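Alpha-galacturonidase (Bacillus subtilis, PDB 3FEF) hydrolyses alpha-1,4-linked di-galacturonate to galacturonate, as a family 4 glycoside hydrolase that uses NAD+ and manganese. Local coordinates at residues Trp18-Met23 with Glu50-His55; Trp141-Thr146 with Asn330-Leu335; Thr35-Asp40 with Lys70-Ala75; Ser56-Trp61 with Val319-Ser324; Glu171-Gln176 with Val342-Met347. All blocks are in the same frame, centred on the assembly; numbering follows the deposited sequence.

All five contacts have a segment in the N-terminal, Rossmann-type part of the chain. That of interaction 5 follows the last strand of its six-stranded parallel sheet. Interactions 1 and 3 lie wholly within this part, their centres about 14 Å apart, and their segments alternate along the chain. Interaction 4 sits closest to interaction 1, about 8 Å between centres. Interactions 2, 4 and 5 bring in segments from the C-terminal part. Interaction 2 touches interaction 5, where helix 328-335 leads on to strand 341-348. The two parts of the subunit are thus joined at several places, and interaction 5 lies close to the metal site.

Interaction 1: Trp18-Met23 with Glu50-His55; sequences WARSLM and EVIGNH
Arg20 and Ile52 meet at about a right angle, with the methyl end of the isoleucine over one face of the guanidinium. Ile52 CD1 lies 3.5 Å from Arg20 NH2 and is displaced toward the rim of the flat group. The arginine chain bends at chi2 (-61°), which carries its end over to helix 43-53. The guanidinium is held by polar partners outside the two segments. Its NE is hydrogen-bonded to Asn49 of helix 43-53 and its NH2 to Thr309 of helix 295-314. That last helix also packs against Ile52.

One turn further on, selenomethionine Met23 points toward the other helix. Its chain is extended beyond CG, and the selenium comes 4.2 Å from Gly53 CA. This is also where the backbones come nearest, with 6.7 Å between the CA atoms of Met23 and Gly53.

The contact joins helices 18-28 and 43-53 of the Rossmann-type fold, within the region that binds NAD+ by similarity. Between the two segments there is only van der Waals contact, while the Arg20-Asn49 hydrogen bond adds a polar tie between the same two helices and probably steadies the arginine's charge.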
# COMPACT_ATOMS: atom_id res chain seq x y z
N TRP A 18 29.19 -7.54 24.85
CA TRP A 18 29.44 -7.12 23.46
C TRP A 18 30.78 -6.43 23.20
O TRP A 18 31.42 -6.74 22.21
CB TRP A 18 28.28 -6.25 22.95
CG TRP A 18 27.00 -7.03 22.90
CD1 TRP A 18 25.94 -6.95 23.76
CD2 TRP A 18 26.67 -8.06 21.96
NE1 TRP A 18 24.97 -7.85 23.40
CE2 TRP A 18 25.39 -8.54 22.29
CE3 TRP A 18 27.33 -8.60 20.85
CZ2 TRP A 18 24.76 -9.55 21.56
CZ3 TRP A 18 26.70 -9.60 20.12
CH2 TRP A 18 25.43 -10.07 20.48
N ALA A 19 31.19 -5.49 24.04
CA ALA A 19 32.49 -4.81 23.80
C ALA A 19 33.67 -5.80 23.72
O ALA A 19 34.53 -5.68 22.85
CB ALA A 19 32.76 -3.71 24.84
N ARG A 20 33.70 -6.77 24.63
CA ARG A 20 34.75 -7.79 24.67
C ARG A 20 34.74 -8.65 23.41
O ARG A 20 35.78 -8.87 22.79
CB ARG A 20 34.55 -8.70 25.89
CG ARG A 20 34.80 -8.03 27.21
CD ARG A 20 36.23 -7.53 27.29
NE ARG A 20 36.33 -6.56 28.37
CZ ARG A 20 36.39 -6.89 29.65
NH1 ARG A 20 36.40 -8.17 29.99
NH2 ARG A 20 36.45 -5.93 30.58
N SER A 21 33.57 -9.13 23.05
CA SER A 21 33.40 -9.91 21.84
C SER A 21 33.85 -9.11 20.60
O SER A 21 34.55 -9.62 19.74
CB SER A 21 31.95 -10.36 21.71
OG SER A 21 31.46 -10.04 20.42
N LEU A 22 33.46 -7.84 20.54
CA LEU A 22 33.96 -6.98 19.48
C LEU A 22 35.49 -6.92 19.49
O LEU A 22 36.14 -6.99 18.45
CB LEU A 22 33.36 -5.58 19.62
CG LEU A 22 34.08 -4.49 18.83
CD1 LEU A 22 33.73 -4.58 17.35
CD2 LEU A 22 33.77 -3.09 19.40
N MSE A 23 36.08 -6.77 20.67
CA MSE A 23 37.54 -6.66 20.76
C MSE A 23 38.25 -7.91 20.24
O MSE A 23 39.19 -7.82 19.45
CB MSE A 23 37.97 -6.38 22.20
CG MSE A 23 37.57 -5.01 22.66
SE MSE A 23 37.95 -4.70 24.56
CE MSE A 23 36.62 -3.30 24.83
N GLU A 50 39.62 0.11 27.94
CA GLU A 50 40.63 0.78 27.15
C GLU A 50 41.99 0.13 27.37
O GLU A 50 42.75 -0.06 26.43
CB GLU A 50 40.69 2.27 27.48
CG GLU A 50 41.86 2.96 26.87
CD GLU A 50 42.31 4.14 27.70
OE1 GLU A 50 41.66 5.22 27.63
OE2 GLU A 50 43.31 3.99 28.43
N VAL A 51 42.28 -0.23 28.62
CA VAL A 51 43.58 -0.82 28.95
C VAL A 51 43.66 -2.27 28.44
O VAL A 51 44.65 -2.67 27.85
CB VAL A 51 43.84 -0.79 30.49
CG1 VAL A 51 45.11 -1.56 30.84
CG2 VAL A 51 43.93 0.65 30.98
N ILE A 52 42.61 -3.05 28.67
CA ILE A 52 42.54 -4.38 28.09
C ILE A 52 42.59 -4.32 26.56
O ILE A 52 43.27 -5.11 25.91
CB ILE A 52 41.27 -5.09 28.54
CG1 ILE A 52 41.32 -5.33 30.06
CG2 ILE A 52 41.07 -6.37 27.76
CD1 ILE A 52 39.95 -5.64 30.67
N GLY A 53 41.89 -3.36 25.98
CA GLY A 53 41.87 -3.25 24.52
C GLY A 53 43.24 -3.00 23.91
O GLY A 53 43.62 -3.62 22.90
N ASN A 54 43.98 -2.09 24.53
CA ASN A 54 45.32 -1.72 24.07
C ASN A 54 46.37 -2.79 24.39
O ASN A 54 47.53 -2.64 24.03
CB ASN A 54 45.72 -0.35 24.62
CG ASN A 54 44.99 0.78 23.93
OD1 ASN A 54 44.66 0.68 22.74
ND2 ASN A 54 44.73 1.86 24.65
N HIS A 55 45.96 -3.85 25.06
CA HIS A 55 46.82 -5.02 25.26
C HIS A 55 46.41 -6.15 24.32
O HIS A 55 46.92 -7.25 24.43
CB HIS A 55 46.72 -5.56 26.69
CG HIS A 55 47.43 -4.73 27.72
ND1 HIS A 55 48.62 -4.08 27.47
CD2 HIS A 55 47.13 -4.49 29.02
CE1 HIS A 55 49.01 -3.46 28.56
NE2 HIS A 55 48.13 -3.69 29.52

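Interaction 2: Trp141-Thr146 with Asn330-Leu335; sequences WVINYT and NIIAAL
The indole of Trp141 carries Leu335 on one face. Leu335 CD2 sits 3.9 Å from the centroid of the five-membered ring and only 5° off the ring normal, a CH-pi contact. At the edge of the indole, NE1 is hydrogen-bonded to Asn371, which helps fix the turn of the ring. The contact sets helix 328-335 against strand 141-144 of the six-stranded parallel Rossmann-type sheet. The axes of strand 141-144 and helix segment 330-335 run nearly antiparallel (165°) and come within 10.7 Å.

The two leucine methyls share the work. CD2 covers the ring, while CD1 reaches back to Trp141 CB at 3.7 Å. The side chains of the two residues cross at about a right angle.

Two residues along the strand, Ile143 points to the same helix. Its CG1 lies anti to the carbonyl carbon (chi1 -49°) and chi2 is extended, which sends CD1 out between two helix residues. There Ile143 CD1 lies 3.9 Å from Ile332 CG1 and 4.2 Å from Ile331 CG2. Ile331 and Ile143 both also pack on Ile166 of strand 164-167, and Ile332 rests on Ile78 of strand 78-81. The helix is thus seated over three neighbouring strands. All five touching residues are buried, and the link across the segments is wholly apolar.

Past the end of the strand the chain makes an Asx turn. Thr146 N donates to Asn144 OD1 at 3.0 Å, from above the carbonyl plane.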
# COMPACT_ATOMS: atom_id res chain seq x y z
N TRP A 141 27.35 4.21 9.95
CA TRP A 141 26.46 3.08 10.18
C TRP A 141 26.38 2.79 11.67
O TRP A 141 27.39 2.82 12.36
CB TRP A 141 26.90 1.85 9.38
CG TRP A 141 26.44 1.96 7.99
CD1 TRP A 141 27.13 2.49 6.91
CD2 TRP A 141 25.15 1.59 7.51
NE1 TRP A 141 26.33 2.45 5.79
CE2 TRP A 141 25.11 1.90 6.13
CE3 TRP A 141 24.02 1.01 8.10
CZ2 TRP A 141 23.99 1.65 5.34
CZ3 TRP A 141 22.90 0.78 7.32
CH2 TRP A 141 22.90 1.10 5.95
N VAL A 142 25.17 2.52 12.15
CA VAL A 142 24.90 2.30 13.57
C VAL A 142 24.50 0.84 13.76
O VAL A 142 23.58 0.35 13.11
CB VAL A 142 23.71 3.19 14.03
CG1 VAL A 142 23.48 3.06 15.52
CG2 VAL A 142 23.97 4.65 13.66
N ILE A 143 25.21 0.11 14.62
CA ILE A 143 24.79 -1.24 14.93
C ILE A 143 24.31 -1.32 16.37
O ILE A 143 25.08 -1.17 17.28
CB ILE A 143 25.92 -2.27 14.72
CG1 ILE A 143 26.57 -2.09 13.34
CG2 ILE A 143 25.39 -3.71 14.91
CD1 ILE A 143 27.75 -3.04 13.10
N ASN A 144 23.01 -1.56 16.56
CA ASN A 144 22.47 -1.68 17.90
C ASN A 144 22.40 -3.12 18.39
O ASN A 144 21.91 -4.02 17.70
CB ASN A 144 21.07 -1.03 17.96
CG ASN A 144 20.44 -1.13 19.33
OD1 ASN A 144 21.10 -0.92 20.35
ND2 ASN A 144 19.16 -1.46 19.38
N TYR A 145 22.87 -3.34 19.61
CA TYR A 145 22.87 -4.63 20.26
C TYR A 145 21.95 -4.63 21.48
O TYR A 145 21.73 -5.67 22.09
CB TYR A 145 24.27 -4.97 20.74
CG TYR A 145 25.21 -5.40 19.67
CD1 TYR A 145 25.05 -6.63 19.03
CD2 TYR A 145 26.28 -4.60 19.29
CE1 TYR A 145 25.91 -7.04 18.04
CE2 TYR A 145 27.15 -5.00 18.31
CZ TYR A 145 26.95 -6.23 17.67
OH TYR A 145 27.82 -6.64 16.70
N THR A 146 21.44 -3.45 21.84
CA THR A 146 20.66 -3.29 23.07
C THR A 146 19.22 -3.83 22.94
O THR A 146 18.60 -3.69 21.90
CB THR A 146 20.55 -1.81 23.46
OG1 THR A 146 21.85 -1.20 23.49
CG2 THR A 146 19.90 -1.69 24.82
N ASN A 330 32.49 -8.70 10.93
CA ASN A 330 32.25 -9.09 9.55
C ASN A 330 31.32 -8.08 8.87
O ASN A 330 31.53 -7.72 7.71
CB ASN A 330 31.61 -10.48 9.50
CG ASN A 330 32.60 -11.59 9.82
OD1 ASN A 330 33.81 -11.38 9.78
ND2 ASN A 330 32.08 -12.78 10.13
N ILE A 331 30.32 -7.61 9.61
CA ILE A 331 29.35 -6.68 9.08
C ILE A 331 30.02 -5.34 8.85
O ILE A 331 29.78 -4.69 7.84
CB ILE A 331 28.13 -6.50 10.02
CG1 ILE A 331 27.27 -7.77 10.05
CG2 ILE A 331 27.28 -5.32 9.56
CD1 ILE A 331 26.06 -7.64 10.98
N ILE A 332 30.87 -4.94 9.78
CA ILE A 332 31.60 -3.69 9.61
C ILE A 332 32.51 -3.77 8.37
O ILE A 332 32.53 -2.87 7.52
CB ILE A 332 32.45 -3.36 10.86
CG1 ILE A 332 31.53 -3.04 12.04
CG2 ILE A 332 33.43 -2.22 10.57
CD1 ILE A 332 32.26 -3.03 13.42
N ALA A 333 33.26 -4.86 8.25
CA ALA A 333 34.09 -5.04 7.05
C ALA A 333 33.26 -4.94 5.76
O ALA A 333 33.68 -4.33 4.78
CB ALA A 333 34.84 -6.37 7.10
N ALA A 334 32.08 -5.55 5.76
CA ALA A 334 31.25 -5.53 4.55
C ALA A 334 30.80 -4.09 4.29
O ALA A 334 30.74 -3.64 3.15
CB ALA A 334 30.05 -6.45 4.72
N LEU A 335 30.49 -3.37 5.35
CA LEU A 335 30.03 -1.99 5.19
C LEU A 335 31.13 -1.12 4.63
O LEU A 335 30.85 -0.12 3.98
CB LEU A 335 29.49 -1.44 6.51
CG LEU A 335 28.10 -1.99 6.84
CD1 LEU A 335 27.70 -1.62 8.25
CD2 LEU A 335 27.07 -1.48 5.84

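Interaction 3: Thr35-Asp40 with Lys70-Ala75; sequences TVALYD and KKALSA
The chi1 of Tyr39 (173°) carries its ring off past Ala72 and leaves CB to make the contact. Tyr39 CB lies 3.9 Å from Ala72 CB, methylene against methyl. Ala37 and Ala72 have no side-chain torsion to adjust, and their meeting is set by the backbones alone. The extended strand turns the CB atoms of Ala37 and Tyr39 toward the helix, and that of the intervening Leu38 away from it.

Ala37 CB comes 3.8 Å from Ala72 CA and 4.3 Å from Ala72 CB. The small side chains allow a close approach, with the two CA atoms 5.1 Å apart. The methyl of Ala72 therefore meets both inward-pointing residues of the strand.

Strand 34-39 is a member of the parallel sheet in the Rossmann-type part, and helix 69-73 is a short helix after strand 61-66. Val66 of that strand touches both Tyr39 and Ala72. On the other face of strand 34-39, Leu38 packs on Asn49 and Glu50 of helix 43-53. The carbonyl of Ala72 has a polar partner of its own, Lys7 NZ from strand 6-11.

No hydrogen bond joins the two segments. Small apolar groups do the joining, and the fit probably depends on there being little bulk at Ala37 and Ala72.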
# COMPACT_ATOMS: atom_id res chain seq x y z
N THR A 35 40.77 3.22 15.18
CA THR A 35 40.58 3.53 16.59
C THR A 35 39.15 3.26 17.09
O THR A 35 38.17 3.40 16.34
CB THR A 35 40.86 5.01 16.87
OG1 THR A 35 39.84 5.78 16.23
CG2 THR A 35 42.20 5.43 16.29
N VAL A 36 39.05 2.91 18.36
CA VAL A 36 37.77 2.72 19.01
C VAL A 36 37.62 3.72 20.15
O VAL A 36 38.33 3.65 21.15
CB VAL A 36 37.67 1.30 19.58
CG1 VAL A 36 36.31 1.08 20.22
CG2 VAL A 36 37.91 0.28 18.46
N ALA A 37 36.69 4.67 19.99
CA ALA A 37 36.34 5.57 21.08
C ALA A 37 35.31 4.89 21.98
O ALA A 37 34.19 4.59 21.54
CB ALA A 37 35.79 6.86 20.53
N LEU A 38 35.69 4.64 23.24
CA LEU A 38 34.81 4.00 24.21
C LEU A 38 34.07 5.04 25.06
O LEU A 38 34.68 5.81 25.79
CB LEU A 38 35.60 3.08 25.12
CG LEU A 38 36.38 1.90 24.51
CD1 LEU A 38 37.32 1.29 25.53
CD2 LEU A 38 35.43 0.83 23.98
N TYR A 39 32.74 5.07 24.96
CA TYR A 39 31.98 5.98 25.81
C TYR A 39 31.01 5.22 26.71
O TYR A 39 30.32 4.29 26.26
CB TYR A 39 31.22 7.02 24.99
CG TYR A 39 30.30 7.85 25.85
CD1 TYR A 39 30.78 8.96 26.54
CD2 TYR A 39 28.96 7.50 26.00
CE1 TYR A 39 29.95 9.70 27.34
CE2 TYR A 39 28.11 8.25 26.81
CZ TYR A 39 28.62 9.35 27.48
OH TYR A 39 27.79 10.11 28.28
N ASP A 40 30.95 5.63 27.97
CA ASP A 40 30.09 4.97 28.95
C ASP A 40 29.84 5.91 30.12
O ASP A 40 30.76 6.57 30.60
CB ASP A 40 30.74 3.68 29.43
CG ASP A 40 29.74 2.73 30.09
OD1 ASP A 40 29.02 3.18 31.01
OD2 ASP A 40 29.67 1.55 29.69
N LYS A 70 29.64 13.31 22.20
CA LYS A 70 30.14 14.12 21.11
C LYS A 70 31.56 13.72 20.71
O LYS A 70 31.87 13.62 19.54
CB LYS A 70 30.12 15.60 21.49
CG LYS A 70 30.94 16.49 20.57
CD LYS A 70 30.79 17.95 20.97
CE LYS A 70 31.18 18.88 19.83
NZ LYS A 70 31.05 20.30 20.29
N LYS A 71 32.42 13.50 21.69
CA LYS A 71 33.79 13.12 21.40
C LYS A 71 33.87 11.71 20.81
O LYS A 71 34.64 11.47 19.89
CB LYS A 71 34.63 13.22 22.67
CG LYS A 71 35.87 14.10 22.54
CD LYS A 71 36.20 14.78 23.87
CE LYS A 71 35.84 13.88 25.05
NZ LYS A 71 35.85 14.60 26.37
N ALA A 72 33.08 10.79 21.33
CA ALA A 72 32.99 9.44 20.77
C ALA A 72 32.57 9.49 19.30
O ALA A 72 33.17 8.84 18.46
CB ALA A 72 32.04 8.58 21.56
N LEU A 73 31.57 10.32 19.00
CA LEU A 73 30.91 10.29 17.69
C LEU A 73 31.67 11.04 16.60
O LEU A 73 31.63 10.66 15.43
CB LEU A 73 29.48 10.81 17.80
CG LEU A 73 28.49 10.02 18.68
CD1 LEU A 73 27.16 10.73 18.74
CD2 LEU A 73 28.26 8.58 18.18
N SER A 74 32.37 12.10 16.96
CA SER A 74 32.95 12.96 15.94
C SER A 74 33.84 12.14 15.01
O SER A 74 34.70 11.39 15.47
CB SER A 74 33.71 14.13 16.56
OG SER A 74 35.00 13.71 16.97
N ALA A 75 33.61 12.27 13.71
CA ALA A 75 34.36 11.54 12.70
C ALA A 75 34.19 10.01 12.75
O ALA A 75 34.99 9.28 12.18
CB ALA A 75 35.85 11.90 12.78

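Interaction 4: Ser56-Trp61 with Val319-Ser324; sequences SGNGRW and VAEKAS
Ser56 meets Val319 through every atom of its side chain. Its CB lies 3.9 Å from Val319 N and 4.0 Å from Val319 CG2, in van der Waals contact. One bond further out, chi1 of -52° places OG beside the backbone nitrogen and toward Val319. There OG accepts a hydrogen bond from Val319 N, 2.8 Å long with an angle of 156° at the hydrogen. Val319 CG2 flanks the same oxygen at 3.6 Å. A second hydrogen bond ties OG to Ile52 O near the end of helix 43-53, and the hydroxyl thus bridges two backbones. An alanine here is likely to leave Val319 N without its acceptor and the carbonyl of Ile52 without this partner, weakening the tie between the loops.

Further along, Glu321 stretches its carboxylate over the other loop. Glu321 OE2 comes 3.1 Å from Gly57 CA. Gly57 has a positive phi of 70°, which by itself favours glycine. Asn58 ND2 is more distant, 3.7 Å from Glu321 OE2, with amide and carboxylate planes nearly perpendicular.

Loop 56-61 links helix 43-53 to strand 61-66 of the parallel sheet. Segment 319-324 lies between helices 295-314 and 328-335. Helix 18-28 runs beside both, taking Trp61 on Leu26, Val319 on Ser24 and Glu321 on Ser27.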
# COMPACT_ATOMS: atom_id res chain seq x y z
N SER A 56 45.46 -5.88 23.43
CA SER A 56 44.93 -6.94 22.57
C SER A 56 45.40 -6.82 21.12
O SER A 56 45.39 -5.74 20.53
CB SER A 56 43.38 -6.97 22.62
OG SER A 56 42.88 -7.01 23.95
N GLY A 57 45.82 -7.94 20.53
CA GLY A 57 46.17 -7.96 19.11
C GLY A 57 47.44 -7.22 18.73
O GLY A 57 48.29 -6.92 19.57
N ASN A 58 47.56 -6.90 17.45
CA ASN A 58 48.82 -6.42 16.86
C ASN A 58 49.14 -4.97 17.15
O ASN A 58 50.15 -4.47 16.65
CB ASN A 58 48.79 -6.59 15.34
CG ASN A 58 47.95 -7.78 14.88
OD1 ASN A 58 47.69 -7.94 13.69
ND2 ASN A 58 47.51 -8.61 15.83
N GLY A 59 48.31 -4.28 17.92
CA GLY A 59 48.33 -2.83 17.93
C GLY A 59 47.49 -2.37 16.74
O GLY A 59 47.51 -1.21 16.34
N ARG A 60 46.76 -3.32 16.17
CA ARG A 60 45.86 -3.07 15.06
C ARG A 60 44.87 -1.96 15.42
O ARG A 60 44.62 -1.04 14.63
CB ARG A 60 45.13 -4.38 14.75
CG ARG A 60 44.10 -4.32 13.63
CD ARG A 60 43.47 -5.70 13.40
NE ARG A 60 44.43 -6.68 12.90
CZ ARG A 60 45.38 -6.42 12.00
NH1 ARG A 60 45.50 -5.21 11.49
NH2 ARG A 60 46.20 -7.38 11.61
N TRP A 61 44.30 -2.04 16.62
CA TRP A 61 43.33 -1.06 17.05
C TRP A 61 43.74 -0.31 18.33
O TRP A 61 44.10 -0.92 19.32
CB TRP A 61 41.95 -1.71 17.20
CG TRP A 61 41.39 -2.15 15.88
CD1 TRP A 61 41.64 -3.32 15.22
CD2 TRP A 61 40.48 -1.41 15.05
NE1 TRP A 61 40.95 -3.35 14.03
CE2 TRP A 61 40.23 -2.19 13.91
CE3 TRP A 61 39.86 -0.16 15.17
CZ2 TRP A 61 39.37 -1.77 12.89
CZ3 TRP A 61 39.01 0.26 14.18
CH2 TRP A 61 38.78 -0.54 13.05
N VAL A 319 42.19 -9.27 25.52
CA VAL A 319 41.15 -10.29 25.35
C VAL A 319 41.72 -11.49 24.61
O VAL A 319 42.77 -11.40 23.98
CB VAL A 319 39.93 -9.75 24.56
CG1 VAL A 319 39.36 -8.52 25.23
CG2 VAL A 319 40.31 -9.46 23.12
N ALA A 320 41.02 -12.61 24.68
CA ALA A 320 41.35 -13.77 23.85
C ALA A 320 41.32 -13.40 22.37
O ALA A 320 40.32 -12.87 21.87
CB ALA A 320 40.37 -14.92 24.13
N GLU A 321 42.41 -13.68 21.67
CA GLU A 321 42.45 -13.51 20.23
C GLU A 321 41.75 -14.69 19.58
O GLU A 321 42.38 -15.50 18.91
CB GLU A 321 43.89 -13.39 19.73
CG GLU A 321 44.45 -11.98 19.74
CD GLU A 321 45.81 -11.91 19.07
OE1 GLU A 321 46.63 -12.81 19.34
OE2 GLU A 321 46.06 -10.98 18.26
N LYS A 322 40.44 -14.78 19.77
CA LYS A 322 39.64 -15.90 19.28
C LYS A 322 38.29 -15.40 18.76
O LYS A 322 37.65 -14.56 19.37
CB LYS A 322 39.43 -16.90 20.42
CG LYS A 322 38.99 -18.27 19.95
CD LYS A 322 38.90 -19.24 21.12
CE LYS A 322 38.84 -20.69 20.66
NZ LYS A 322 37.45 -21.17 20.42
N ALA A 323 37.85 -15.93 17.62
CA ALA A 323 36.59 -15.51 17.01
C ALA A 323 35.42 -15.68 17.99
O ALA A 323 35.26 -16.74 18.60
CB ALA A 323 36.33 -16.29 15.72
N SER A 324 34.60 -14.64 18.13
CA SER A 324 33.49 -14.65 19.09
C SER A 324 32.29 -15.47 18.63
O SER A 324 31.46 -15.89 19.44
CB SER A 324 33.03 -13.23 19.39
OG SER A 324 32.38 -12.68 18.25

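Interaction 5: Glu171-Gln176 with Val342-Met347; sequences EVFGTQ and VTNVNM
Val172 and Asn344 approach from opposite directions, joining helix 171-187, after the Rossmann-type sheet, to strand 341-348 of a three-stranded antiparallel sheet. In the van der Waals contacts, Val172 CG2 lies 3.4 Å from Asn344 ND2. The chi1 of Asn344 (54°) tucks CG between the backbone N and the carbonyl carbon, with the amide facing the helix. Phe173 CE1 lies 3.5 Å from Asn344 OD1, with ring and amide planes 82° apart. Thr343 OG1 is near the ring's edge.

The polar links run through water. One accepts from Phe173 N and, weakly, from Asn344 ND2, over the centre of one face of the Phe173 ring. Asn344 ND2 bonds directly to Glu363 on the adjacent strand. A leucine in place of Asn344 would probably leave Glu363 and both waters without this amide partner.

Phe173 also makes a cation-pi contact with Arg194. The probable catalytic site is close. The side chain of Phe173 is about 4 Å from that of His170, the likely proton donor, and that of Asn344 about 6 Å from that of Cys169, a metal ligand.

The second water donates to Gln176 OE1 at 2.8 Å and to Asn344 OD1 at 3.0 Å.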
# COMPACT_ATOMS: atom_id res chain seq x y z
N GLU A 171 20.62 -14.85 18.26
CA GLU A 171 19.74 -15.98 18.51
C GLU A 171 19.64 -16.92 17.30
O GLU A 171 19.67 -18.14 17.45
CB GLU A 171 18.35 -15.51 18.93
CG GLU A 171 18.27 -15.12 20.40
CD GLU A 171 18.92 -16.15 21.31
OE1 GLU A 171 18.36 -17.26 21.47
OE2 GLU A 171 20.00 -15.86 21.84
N VAL A 172 19.54 -16.36 16.10
CA VAL A 172 19.39 -17.20 14.93
C VAL A 172 20.62 -18.11 14.76
O VAL A 172 20.50 -19.23 14.27
CB VAL A 172 19.13 -16.37 13.67
CG1 VAL A 172 19.06 -17.28 12.45
CG2 VAL A 172 17.84 -15.54 13.81
N PHE A 173 21.80 -17.67 15.20
CA PHE A 173 22.99 -18.51 15.05
C PHE A 173 22.82 -19.82 15.80
O PHE A 173 23.27 -20.87 15.34
CB PHE A 173 24.27 -17.77 15.49
CG PHE A 173 24.47 -16.46 14.78
CD1 PHE A 173 23.96 -16.26 13.51
CD2 PHE A 173 25.17 -15.43 15.40
CE1 PHE A 173 24.12 -15.04 12.86
CE2 PHE A 173 25.35 -14.21 14.77
CZ PHE A 173 24.82 -14.01 13.49
N GLY A 174 22.17 -19.76 16.96
CA GLY A 174 21.97 -20.94 17.80
C GLY A 174 21.05 -21.96 17.15
O GLY A 174 21.18 -23.16 17.37
N THR A 175 20.11 -21.49 16.34
CA THR A 175 19.24 -22.41 15.64
C THR A 175 19.94 -23.02 14.44
O THR A 175 19.74 -24.19 14.12
CB THR A 175 17.92 -21.74 15.22
OG1 THR A 175 17.27 -21.25 16.40
CG2 THR A 175 17.01 -22.77 14.57
N GLN A 176 20.78 -22.23 13.79
CA GLN A 176 21.62 -22.76 12.75
C GLN A 176 22.56 -23.87 13.27
O GLN A 176 22.75 -24.88 12.60
CB GLN A 176 22.42 -21.64 12.11
CG GLN A 176 21.65 -20.90 11.05
CD GLN A 176 22.43 -19.74 10.51
OE1 GLN A 176 22.71 -18.79 11.24
NE2 GLN A 176 22.80 -19.79 9.23
N VAL A 342 25.66 -11.81 3.41
CA VAL A 342 24.22 -11.97 3.64
C VAL A 342 24.05 -12.53 5.04
O VAL A 342 24.53 -13.61 5.34
CB VAL A 342 23.57 -12.91 2.58
CG1 VAL A 342 22.16 -13.31 3.00
CG2 VAL A 342 23.52 -12.23 1.20
N THR A 343 23.43 -11.75 5.94
CA THR A 343 23.22 -12.20 7.33
C THR A 343 21.93 -11.57 7.87
O THR A 343 21.36 -10.70 7.23
CB THR A 343 24.45 -11.93 8.24
OG1 THR A 343 24.30 -12.61 9.50
CG2 THR A 343 24.62 -10.46 8.50
N ASN A 344 21.45 -12.04 9.01
CA ASN A 344 20.14 -11.58 9.47
C ASN A 344 20.32 -10.34 10.32
O ASN A 344 21.23 -10.28 11.16
CB ASN A 344 19.40 -12.66 10.28
CG ASN A 344 20.23 -13.20 11.43
OD1 ASN A 344 21.28 -13.82 11.22
ND2 ASN A 344 19.76 -12.97 12.66
N VAL A 345 19.45 -9.35 10.10
CA VAL A 345 19.50 -8.12 10.85
C VAL A 345 18.11 -7.52 11.06
O VAL A 345 17.14 -7.87 10.39
CB VAL A 345 20.35 -7.06 10.13
CG1 VAL A 345 21.74 -7.61 9.80
CG2 VAL A 345 19.66 -6.62 8.87
N ASN A 346 18.05 -6.57 11.98
CA ASN A 346 16.84 -5.86 12.29
C ASN A 346 16.83 -4.49 11.60
O ASN A 346 17.74 -3.70 11.77
CB ASN A 346 16.71 -5.72 13.81
CG ASN A 346 16.31 -7.03 14.47
OD1 ASN A 346 15.15 -7.20 14.83
ND2 ASN A 346 17.26 -7.96 14.61
N MSE A 347 15.76 -4.23 10.85
CA MSE A 347 15.60 -2.99 10.11
C MSE A 347 14.13 -2.68 9.88
O MSE A 347 13.30 -3.57 9.89
CB MSE A 347 16.24 -3.15 8.74
CG MSE A 347 17.73 -3.10 8.81
SE MSE A 347 18.40 -2.99 7.01
CE MSE A 347 18.53 -1.03 7.00
O HOH W 1 21.77 -14.54 14.92
O HOH W 2 22.14 -16.38 9.97